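Local coordinates for protein elastinolytic metalloprotease (Pseudoalteromonas sp. CF6-2, PDB 6IK4) that probably acts as a zinc-dependent M23-family metalloendopeptidase, cutting peptide bonds in substrates such as elastin and peptidoglycan, at residues Met5-Ser10 and Leu33-Gly38; Val119-Leu124 and Arg135-Tyr140. All coordinates share one frame; numbering follows the deposited sequence.

Interaction 1: Met5-Ser10 and Leu33-Gly38; sequences MNLPWS and LDFNNG. With ZN (zinc ion), chain B.
Pro8 and Phe35 are the backbone neighbours here, with CA atoms 8.8 Å apart, and the two segments meet through their side chains. Met5-Ser10 is an irregular loop. Leu33-Asn36 is strand, and its Phe35 is the residue that Leu7, Pro8 and Trp9 all touch. Trp9 meets Phe35 in a T-shaped (edge-to-face) pair. The rim of the tryptophan's six-membered ring comes down on one face of the phenylalanine ring. The planes stand at 84° and the centroids are 5.1 Å apart. Trp9 CZ3 leads, 3.7 Å from Phe35 CG, and lies toward the rim of the face. Trp9 holds its CG in the crowded position between backbone N and carbonyl carbon (chi1 53°), which carries the indole over to the strand. A face of that indole rests on Leu7 CB. The Pro8 and Phe35 side chains cross at about a right angle, with Pro8 CG 3.8 Å from Phe35 CD2. Leu7 CD2 is more distant, at 4.3 Å from Phe35 CZ.

This chain is the C-terminal part of a longer protein and carries the M23 peptidase domain, whose core is a large antiparallel beta sheet. The loop packs on strand 32-36 of that sheet. Phe35 also meets Phe121 and Trp15 on neighbouring strands. An alanine in place of Phe35 would probably open a gap beneath the Trp9 edge and leave Pro8 and Leu7 without their aromatic partner.

The preceding strand residue has a different task. Asp34 OD1 binds the zinc ion at 2.0 Å, and His21 and His120 are its fellow ligands. At the end of the strand, Asn36 OD1 accepts a hydrogen bond from Gly38 N (2.8 Å). This is an Asx turn that bends the chain as it leaves the sheet.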
ATOM      1  N   MET A   5       2.014  -5.775 -10.121  1.00 13.21           N
ATOM      2  CA  MET A   5       2.329  -4.828  -9.058  1.00 13.87           C
ATOM      3  C   MET A   5       3.691  -5.143  -8.466  1.00 13.92           C
ATOM      4  O   MET A   5       4.053  -6.311  -8.327  1.00 11.94           O
ATOM      5  CB  MET A   5       1.336  -4.903  -7.891  1.00 14.22           C
ATOM      6  CG  MET A   5      -0.110  -4.798  -8.201  1.00 22.48           C
ATOM      7  SD  MET A   5      -0.930  -4.531  -6.628  1.00 19.09           S
ATOM      8  CE  MET A   5      -1.210  -6.187  -6.023  1.00 18.07           C
ATOM      9  N   ASN A   6       4.413  -4.098  -8.058  1.00 10.65           N
ATOM     10  CA  ASN A   6       5.625  -4.250  -7.255  1.00 10.61           C
ATOM     11  C   ASN A   6       5.412  -3.626  -5.888  1.00 11.00           C
ATOM     12  O   ASN A   6       4.619  -2.694  -5.740  1.00 10.65           O
ATOM     13  CB  ASN A   6       6.839  -3.584  -7.905  1.00 11.67           C
ATOM     14  CG  ASN A   6       7.031  -3.996  -9.356  1.00 25.11           C
ATOM     15  OD1 ASN A   6       7.115  -5.179  -9.670  1.00 23.02           O
ATOM     16  ND2 ASN A   6       7.099  -3.011 -10.248  1.00 21.78           N
ATOM     17  N   LEU A   7       6.135  -4.132  -4.890  1.00 10.18           N
ATOM     18  CA  LEU A   7       6.146  -3.463  -3.596  1.00 10.14           C
ATOM     19  C   LEU A   7       6.629  -2.028  -3.775  1.00 10.65           C
ATOM     20  O   LEU A   7       7.551  -1.780  -4.562  1.00 11.81           O
ATOM     21  CB  LEU A   7       7.051  -4.201  -2.608  1.00 11.53           C
ATOM     22  CG  LEU A   7       6.559  -5.608  -2.270  1.00 10.57           C
ATOM     23  CD1 LEU A   7       7.700  -6.423  -1.639  1.00 12.57           C
ATOM     24  CD2 LEU A   7       5.359  -5.547  -1.331  1.00 10.07           C
ATOM     25  N   PRO A   8       6.037  -1.057  -3.057  1.00 10.33           N
ATOM     26  CA  PRO A   8       6.322   0.358  -3.340  1.00 12.00           C
ATOM     27  C   PRO A   8       7.631   0.878  -2.756  1.00 14.36           C
ATOM     28  O   PRO A   8       7.689   2.001  -2.238  1.00 14.97           O
ATOM     29  CB  PRO A   8       5.107   1.070  -2.735  1.00 12.40           C
ATOM     30  CG  PRO A   8       4.695   0.179  -1.585  1.00 11.55           C
ATOM     31  CD  PRO A   8       4.929  -1.226  -2.099  1.00 11.53           C
ATOM     32  N   TRP A   9       8.693   0.080  -2.861  1.00 12.69           N
ATOM     33  CA  TRP A   9      10.035   0.501  -2.486  1.00 12.77           C
ATOM     34  C   TRP A   9      11.029  -0.206  -3.399  1.00 15.46           C
ATOM     35  O   TRP A   9      10.655  -1.020  -4.252  1.00 12.55           O
ATOM     36  CB  TRP A   9      10.309   0.242  -1.001  1.00 13.64           C
ATOM     37  CG  TRP A   9      10.063  -1.166  -0.511  1.00 10.01           C
ATOM     38  CD1 TRP A   9      10.954  -2.203  -0.501  1.00 13.74           C
ATOM     39  CD2 TRP A   9       8.863  -1.662   0.095  1.00 10.44           C
ATOM     40  NE1 TRP A   9      10.369  -3.327   0.049  1.00 14.83           N
ATOM     41  CE2 TRP A   9       9.086  -3.017   0.424  1.00 10.07           C
ATOM     42  CE3 TRP A   9       7.608  -1.099   0.368  1.00 13.36           C
ATOM     43  CZ2 TRP A   9       8.101  -3.814   1.022  1.00 12.25           C
ATOM     44  CZ3 TRP A   9       6.633  -1.892   0.981  1.00  9.63           C
ATOM     45  CH2 TRP A   9       6.883  -3.230   1.287  1.00 10.74           C
ATOM     46  N   SER A  10      12.303   0.130  -3.239  1.00 12.49           N
ATOM     47  CA  SER A  10      13.305  -0.256  -4.220  1.00 16.78           C
ATOM     48  C   SER A  10      13.712  -1.715  -4.080  1.00 15.07           C
ATOM     49  O   SER A  10      13.668  -2.303  -2.995  1.00 15.51           O
ATOM     50  CB  SER A  10      14.538   0.643  -4.102  1.00 22.30           C
ATOM     51  OG  SER A  10      14.200   1.962  -4.493  1.00 20.21           O
ATOM     52  N   LEU A  33      -3.189  -3.025   2.803  1.00 11.07           N
ATOM     53  CA  LEU A  33      -2.042  -3.318   3.656  1.00 10.06           C
ATOM     54  C   LEU A  33      -1.468  -2.004   4.149  1.00 11.19           C
ATOM     55  O   LEU A  33      -1.472  -1.011   3.417  1.00 11.37           O
ATOM     56  CB  LEU A  33      -0.954  -4.097   2.890  1.00 10.56           C
ATOM     57  CG  LEU A  33      -1.342  -5.495   2.410  1.00 15.46           C
ATOM     58  CD1 LEU A  33      -0.419  -5.937   1.275  1.00  9.07           C
ATOM     59  CD2 LEU A  33      -1.285  -6.496   3.572  1.00 13.52           C
ATOM     60  N   ASP A  34      -0.977  -1.989   5.389  1.00 11.19           N
ATOM     61  CA  ASP A  34      -0.261  -0.835   5.923  1.00 10.04           C
ATOM     62  C   ASP A  34       1.239  -1.121   5.867  1.00  9.23           C
ATOM     63  O   ASP A  34       1.707  -2.094   6.465  1.00 10.91           O
ATOM     64  CB  ASP A  34      -0.709  -0.530   7.354  1.00 10.11           C
ATOM     65  CG  ASP A  34      -2.169  -0.131   7.424  1.00 14.16           C
ATOM     66  OD1 ASP A  34      -2.695   0.335   6.402  1.00  9.75           O
ATOM     67  OD2 ASP A  34      -2.791  -0.271   8.496  1.00 15.30           O
ATOM     68  N   PHE A  35       1.981  -0.295   5.121  1.00  9.69           N
ATOM     69  CA  PHE A  35       3.425  -0.440   4.947  1.00 10.64           C
ATOM     70  C   PHE A  35       4.168   0.672   5.679  1.00 11.77           C
ATOM     71  O   PHE A  35       3.753   1.834   5.628  1.00  9.77           O
ATOM     72  CB  PHE A  35       3.841  -0.346   3.474  1.00  9.88           C
ATOM     73  CG  PHE A  35       3.326  -1.449   2.595  1.00  8.55           C
ATOM     74  CD1 PHE A  35       3.403  -2.775   2.986  1.00  9.04           C
ATOM     75  CD2 PHE A  35       2.785  -1.146   1.362  1.00 12.77           C
ATOM     76  CE1 PHE A  35       2.957  -3.782   2.158  1.00 12.32           C
ATOM     77  CE2 PHE A  35       2.319  -2.142   0.527  1.00 15.03           C
ATOM     78  CZ  PHE A  35       2.407  -3.465   0.917  1.00 10.48           C
ATOM     79  N   ASN A  36       5.300   0.335   6.305  1.00 10.73           N
ATOM     80  CA  ASN A  36       6.178   1.380   6.830  1.00 12.99           C
ATOM     81  C   ASN A  36       7.611   0.862   6.847  1.00 12.44           C
ATOM     82  O   ASN A  36       7.842  -0.346   6.915  1.00 13.26           O
ATOM     83  CB  ASN A  36       5.732   1.844   8.223  1.00 10.77           C
ATOM     84  CG  ASN A  36       6.220   0.922   9.345  1.00 15.78           C
ATOM     85  OD1 ASN A  36       7.285   1.140   9.921  1.00 14.35           O
ATOM     86  ND2 ASN A  36       5.431  -0.103   9.666  1.00 12.26           N
ATOM     87  N   ASN A  37       8.581   1.777   6.772  1.00  9.95           N
ATOM     88  CA  ASN A  37       9.975   1.352   6.712  1.00 12.07           C
ATOM     89  C   ASN A  37      10.674   1.415   8.063  1.00 16.05           C
ATOM     90  O   ASN A  37      11.902   1.309   8.112  1.00 14.62           O
ATOM     91  CB  ASN A  37      10.755   2.181   5.682  1.00 11.75           C
ATOM     92  CG  ASN A  37      11.124   3.567   6.186  1.00 16.61           C
ATOM     93  OD1 ASN A  37      10.509   4.104   7.114  1.00 14.21           O
ATOM     94  ND2 ASN A  37      12.135   4.171   5.549  1.00 18.12           N
ATOM     95  N   GLY A  38       9.933   1.605   9.153  1.00 14.84           N
ATOM     96  CA  GLY A  38      10.563   1.629  10.460  1.00 19.10           C
ATOM     97  C   GLY A  38      11.295   2.909  10.803  1.00 22.32           C
ATOM     98  O   GLY A  38      12.188   2.892  11.659  1.00 20.91           O
TER
HETATM   99 ZN    ZN B 201      -4.712   0.492   6.534  1.00 14.95          ZN

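Interaction 2: Val119-Leu124 and Arg135-Tyr140. With ZN (zinc ion), chain B.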
ATOM      1  N   VAL A 119       1.898   4.118   5.056  1.00 10.05           N
ATOM      2  CA  VAL A 119       0.972   4.286   3.933  1.00 10.14           C
ATOM      3  C   VAL A 119      -0.060   3.167   3.988  1.00 11.77           C
ATOM      4  O   VAL A 119       0.284   2.000   4.207  1.00 11.40           O
ATOM      5  CB  VAL A 119       1.709   4.307   2.580  1.00 11.06           C
ATOM      6  CG1 VAL A 119       2.566   3.055   2.385  1.00 11.50           C
ATOM      7  CG2 VAL A 119       0.695   4.445   1.428  1.00  9.61           C
ATOM      8  N   HIS A 120      -1.332   3.539   3.860  1.00  9.21           N
ATOM      9  CA  HIS A 120      -2.440   2.606   3.724  1.00 11.64           C
ATOM     10  C   HIS A 120      -2.591   2.339   2.233  1.00 11.28           C
ATOM     11  O   HIS A 120      -2.987   3.231   1.482  1.00 11.70           O
ATOM     12  CB  HIS A 120      -3.703   3.223   4.337  1.00 11.10           C
ATOM     13  CG  HIS A 120      -4.974   2.473   4.067  1.00 11.29           C
ATOM     14  ND1 HIS A 120      -5.381   1.397   4.825  1.00 10.94           N
ATOM     15  CD2 HIS A 120      -5.960   2.692   3.165  1.00 12.94           C
ATOM     16  CE1 HIS A 120      -6.554   0.971   4.388  1.00 17.27           C
ATOM     17  NE2 HIS A 120      -6.927   1.738   3.380  1.00 12.28           N
ATOM     18  N   PHE A 121      -2.253   1.125   1.811  1.00  9.89           N
ATOM     19  CA  PHE A 121      -2.160   0.735   0.403  1.00  8.80           C
ATOM     20  C   PHE A 121      -3.336  -0.171   0.043  1.00 10.97           C
ATOM     21  O   PHE A 121      -3.545  -1.186   0.705  1.00 13.16           O
ATOM     22  CB  PHE A 121      -0.821   0.020   0.193  1.00 10.30           C
ATOM     23  CG  PHE A 121      -0.619  -0.581  -1.174  1.00 14.60           C
ATOM     24  CD1 PHE A 121      -0.112   0.180  -2.217  1.00 15.55           C
ATOM     25  CD2 PHE A 121      -0.850  -1.934  -1.385  1.00 10.57           C
ATOM     26  CE1 PHE A 121       0.113  -0.388  -3.471  1.00 15.88           C
ATOM     27  CE2 PHE A 121      -0.634  -2.506  -2.634  1.00 13.06           C
ATOM     28  CZ  PHE A 121      -0.148  -1.732  -3.671  1.00 14.45           C
ATOM     29  N   THR A 122      -4.078   0.166  -1.023  1.00 10.90           N
ATOM     30  CA  THR A 122      -5.327  -0.523  -1.352  1.00 11.61           C
ATOM     31  C   THR A 122      -5.350  -0.918  -2.824  1.00  9.85           C
ATOM     32  O   THR A 122      -4.979  -0.114  -3.683  1.00 11.79           O
ATOM     33  CB  THR A 122      -6.559   0.368  -1.062  1.00 12.32           C
ATOM     34  OG1 THR A 122      -6.538   0.801   0.305  1.00 13.47           O
ATOM     35  CG2 THR A 122      -7.910  -0.362  -1.393  1.00 11.75           C
ATOM     36  N   LEU A 123      -5.812  -2.141  -3.106  1.00  8.38           N
ATOM     37  CA  LEU A 123      -6.022  -2.620  -4.473  1.00 10.10           C
ATOM     38  C   LEU A 123      -7.487  -2.452  -4.865  1.00 10.59           C
ATOM     39  O   LEU A 123      -8.390  -2.848  -4.113  1.00 11.19           O
ATOM     40  CB  LEU A 123      -5.624  -4.092  -4.610  1.00 10.27           C
ATOM     41  CG  LEU A 123      -5.808  -4.706  -6.010  1.00 10.09           C
ATOM     42  CD1 LEU A 123      -4.845  -4.063  -7.022  1.00  9.84           C
ATOM     43  CD2 LEU A 123      -5.625  -6.236  -5.991  1.00 12.92           C
ATOM     44  N   LEU A 124      -7.720  -1.911  -6.061  1.00 10.49           N
ATOM     45  CA  LEU A 124      -9.062  -1.696  -6.558  1.00 10.76           C
ATOM     46  C   LEU A 124      -9.170  -2.264  -7.965  1.00 10.33           C
ATOM     47  O   LEU A 124      -8.170  -2.425  -8.668  1.00 12.07           O
ATOM     48  CB  LEU A 124      -9.427  -0.202  -6.581  1.00 10.23           C
ATOM     49  CG  LEU A 124      -9.344   0.560  -5.261  1.00 13.35           C
ATOM     50  CD1 LEU A 124      -8.026   1.272  -5.164  1.00 18.25           C
ATOM     51  CD2 LEU A 124     -10.496   1.549  -5.156  1.00 18.92           C
ATOM     52  N   ARG A 135      -3.636 -12.530  -4.826  1.00 12.37           N
ATOM     53  CA  ARG A 135      -3.026 -11.575  -5.738  1.00 12.09           C
ATOM     54  C   ARG A 135      -1.512 -11.584  -5.505  1.00 12.38           C
ATOM     55  O   ARG A 135      -1.024 -12.131  -4.517  1.00 14.85           O
ATOM     56  CB  ARG A 135      -3.604 -10.172  -5.530  1.00 12.40           C
ATOM     57  CG  ARG A 135      -5.112 -10.060  -5.724  1.00 16.94           C
ATOM     58  CD  ARG A 135      -5.465 -10.037  -7.179  1.00 25.26           C
ATOM     59  NE  ARG A 135      -6.906  -9.982  -7.384  1.00 33.00           N
ATOM     60  CZ  ARG A 135      -7.481 -10.012  -8.582  1.00 30.06           C
ATOM     61  NH1 ARG A 135      -6.728 -10.093  -9.676  1.00 31.41           N
ATOM     62  NH2 ARG A 135      -8.805  -9.962  -8.685  1.00 37.99           N
ATOM     63  N   TYR A 136      -0.767 -10.974  -6.425  1.00 10.84           N
ATOM     64  CA  TYR A 136       0.689 -11.017  -6.395  1.00  8.85           C
ATOM     65  C   TYR A 136       1.273  -9.614  -6.355  1.00 12.00           C
ATOM     66  O   TYR A 136       0.744  -8.690  -6.979  1.00 12.46           O
ATOM     67  CB  TYR A 136       1.244 -11.774  -7.601  1.00 10.58           C
ATOM     68  CG  TYR A 136       1.063 -13.256  -7.451  1.00 13.55           C
ATOM     69  CD1 TYR A 136      -0.153 -13.858  -7.742  1.00 14.58           C
ATOM     70  CD2 TYR A 136       2.103 -14.055  -7.003  1.00 11.22           C
ATOM     71  CE1 TYR A 136      -0.327 -15.230  -7.598  1.00 18.76           C
ATOM     72  CE2 TYR A 136       1.938 -15.433  -6.859  1.00 15.72           C
ATOM     73  CZ  TYR A 136       0.720 -16.007  -7.152  1.00 18.77           C
ATOM     74  OH  TYR A 136       0.554 -17.376  -6.998  1.00 19.97           O
ATOM     75  N   ILE A 137       2.375  -9.461  -5.621  1.00 13.73           N
ATOM     76  CA  ILE A 137       3.112  -8.202  -5.613  1.00 11.16           C
ATOM     77  C   ILE A 137       4.597  -8.545  -5.492  1.00 11.85           C
ATOM     78  O   ILE A 137       5.000  -9.297  -4.596  1.00 11.10           O
ATOM     79  CB  ILE A 137       2.591  -7.269  -4.490  1.00 11.28           C
ATOM     80  CG1 ILE A 137       3.225  -5.869  -4.593  1.00 12.45           C
ATOM     81  CG2 ILE A 137       2.764  -7.889  -3.097  1.00 12.10           C
ATOM     82  CD1 ILE A 137       2.530  -4.806  -3.725  1.00 13.60           C
ATOM     83  N   SER A 138       5.412  -8.068  -6.442  1.00 11.38           N
ATOM     84  CA  SER A 138       6.836  -8.431  -6.505  1.00 12.79           C
ATOM     85  C   SER A 138       7.020  -9.949  -6.450  1.00 11.62           C
ATOM     86  O   SER A 138       7.955 -10.464  -5.835  1.00 12.18           O
ATOM     87  CB  SER A 138       7.635  -7.740  -5.394  1.00 11.77           C
ATOM     88  OG  SER A 138       7.746  -6.348  -5.643  1.00 12.05           O
ATOM     89  N   ASN A 139       6.113 -10.669  -7.111  1.00 11.11           N
ATOM     90  CA  ASN A 139       6.080 -12.127  -7.215  1.00  8.88           C
ATOM     91  C   ASN A 139       5.718 -12.822  -5.905  1.00 10.51           C
ATOM     92  O   ASN A 139       5.655 -14.052  -5.888  1.00 11.63           O
ATOM     93  CB  ASN A 139       7.403 -12.716  -7.735  1.00 11.18           C
ATOM     94  CG  ASN A 139       7.791 -12.171  -9.100  1.00 14.39           C
ATOM     95  OD1 ASN A 139       6.953 -11.685  -9.858  1.00 18.32           O
ATOM     96  ND2 ASN A 139       9.074 -12.260  -9.418  1.00 16.20           N
ATOM     97  N   TYR A 140       5.492 -12.093  -4.804  1.00 10.30           N
ATOM     98  CA  TYR A 140       4.896 -12.708  -3.619  1.00  8.45           C
ATOM     99  C   TYR A 140       3.417 -12.977  -3.854  1.00 12.15           C
ATOM    100  O   TYR A 140       2.692 -12.089  -4.304  1.00 12.46           O
ATOM    101  CB  TYR A 140       4.984 -11.792  -2.407  1.00  7.86           C
ATOM    102  CG  TYR A 140       6.353 -11.574  -1.828  1.00 11.13           C
ATOM    103  CD1 TYR A 140       6.855 -12.429  -0.854  1.00 11.79           C
ATOM    104  CD2 TYR A 140       7.111 -10.477  -2.204  1.00 12.33           C
ATOM    105  CE1 TYR A 140       8.098 -12.214  -0.290  1.00 12.83           C
ATOM    106  CE2 TYR A 140       8.365 -10.254  -1.649  1.00 10.39           C
ATOM    107  CZ  TYR A 140       8.849 -11.125  -0.696  1.00 12.38           C
ATOM    108  OH  TYR A 140      10.087 -10.907  -0.152  1.00 13.80           O
TER
HETATM  109 ZN    ZN B 201      -4.712   0.492   6.534  1.00 14.95          ZN
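Ile137, which faces Phe121 across this contact, has its O bonded by Tyr140 N at 2.8 Å. Ile137 N in turn gives a hydrogen bond to Tyr140 O at 3.0 Å. The two bonds close a type I' turn, with Ser138 and Asn139 at its corner and both at positive phi. It is a tight beta hairpin that joins strand 136-137 to strand 140-143.

The hairpin packs on strand 119-125 through two pairs of side chains. Ile137 and Phe121 reach out from opposite directions. Ile137 CD1 meets the far end of the ring, 4.1 Å from Phe121 CE2 and about as near to CZ. Ile137 has CG1 anti to its backbone N (chi1 -172°), which extends CD1 toward the ring. Leu123 and Arg135 cross at about a right angle, and Leu123 CD2 lies 3.9 Å from Arg135 CG. The arginine chain bends at chi2 (-78°), and its CD also lies along the same methyl.

His120, just before Phe121 on the strand, binds the zinc ion through ND1 at 2.0 Å. His120 NE2 is hydrogen-bonded to Asn23. Across the contact itself the groups that meet are hydrocarbon, including the methylenes of Arg135, which implies that van der Waals packing carries it.

In the fold
Interactions 1 and 2 have centres about 9 Å apart and share one core. Strands 32-36 and 119-125 are antiparallel neighbours, and Leu33 O is 2.8 Å from Phe121 N, a probable hydrogen bond. The other halves meet too: Leu7 N lies 2.8 Å from Ser138 OG, again probably hydrogen-bonded, and Met5 CE packs 3.3 Å from Tyr136 O. The N-terminal loop thus links to the hairpin as well as to the sheet. Each contact also supplies a zinc ligand, Asp34 from 33-38 and His120 from 119-124, and His21 is the third protein ligand. The predicted catalytic His118 is about 6 Å from Phe35, side chain to side chain.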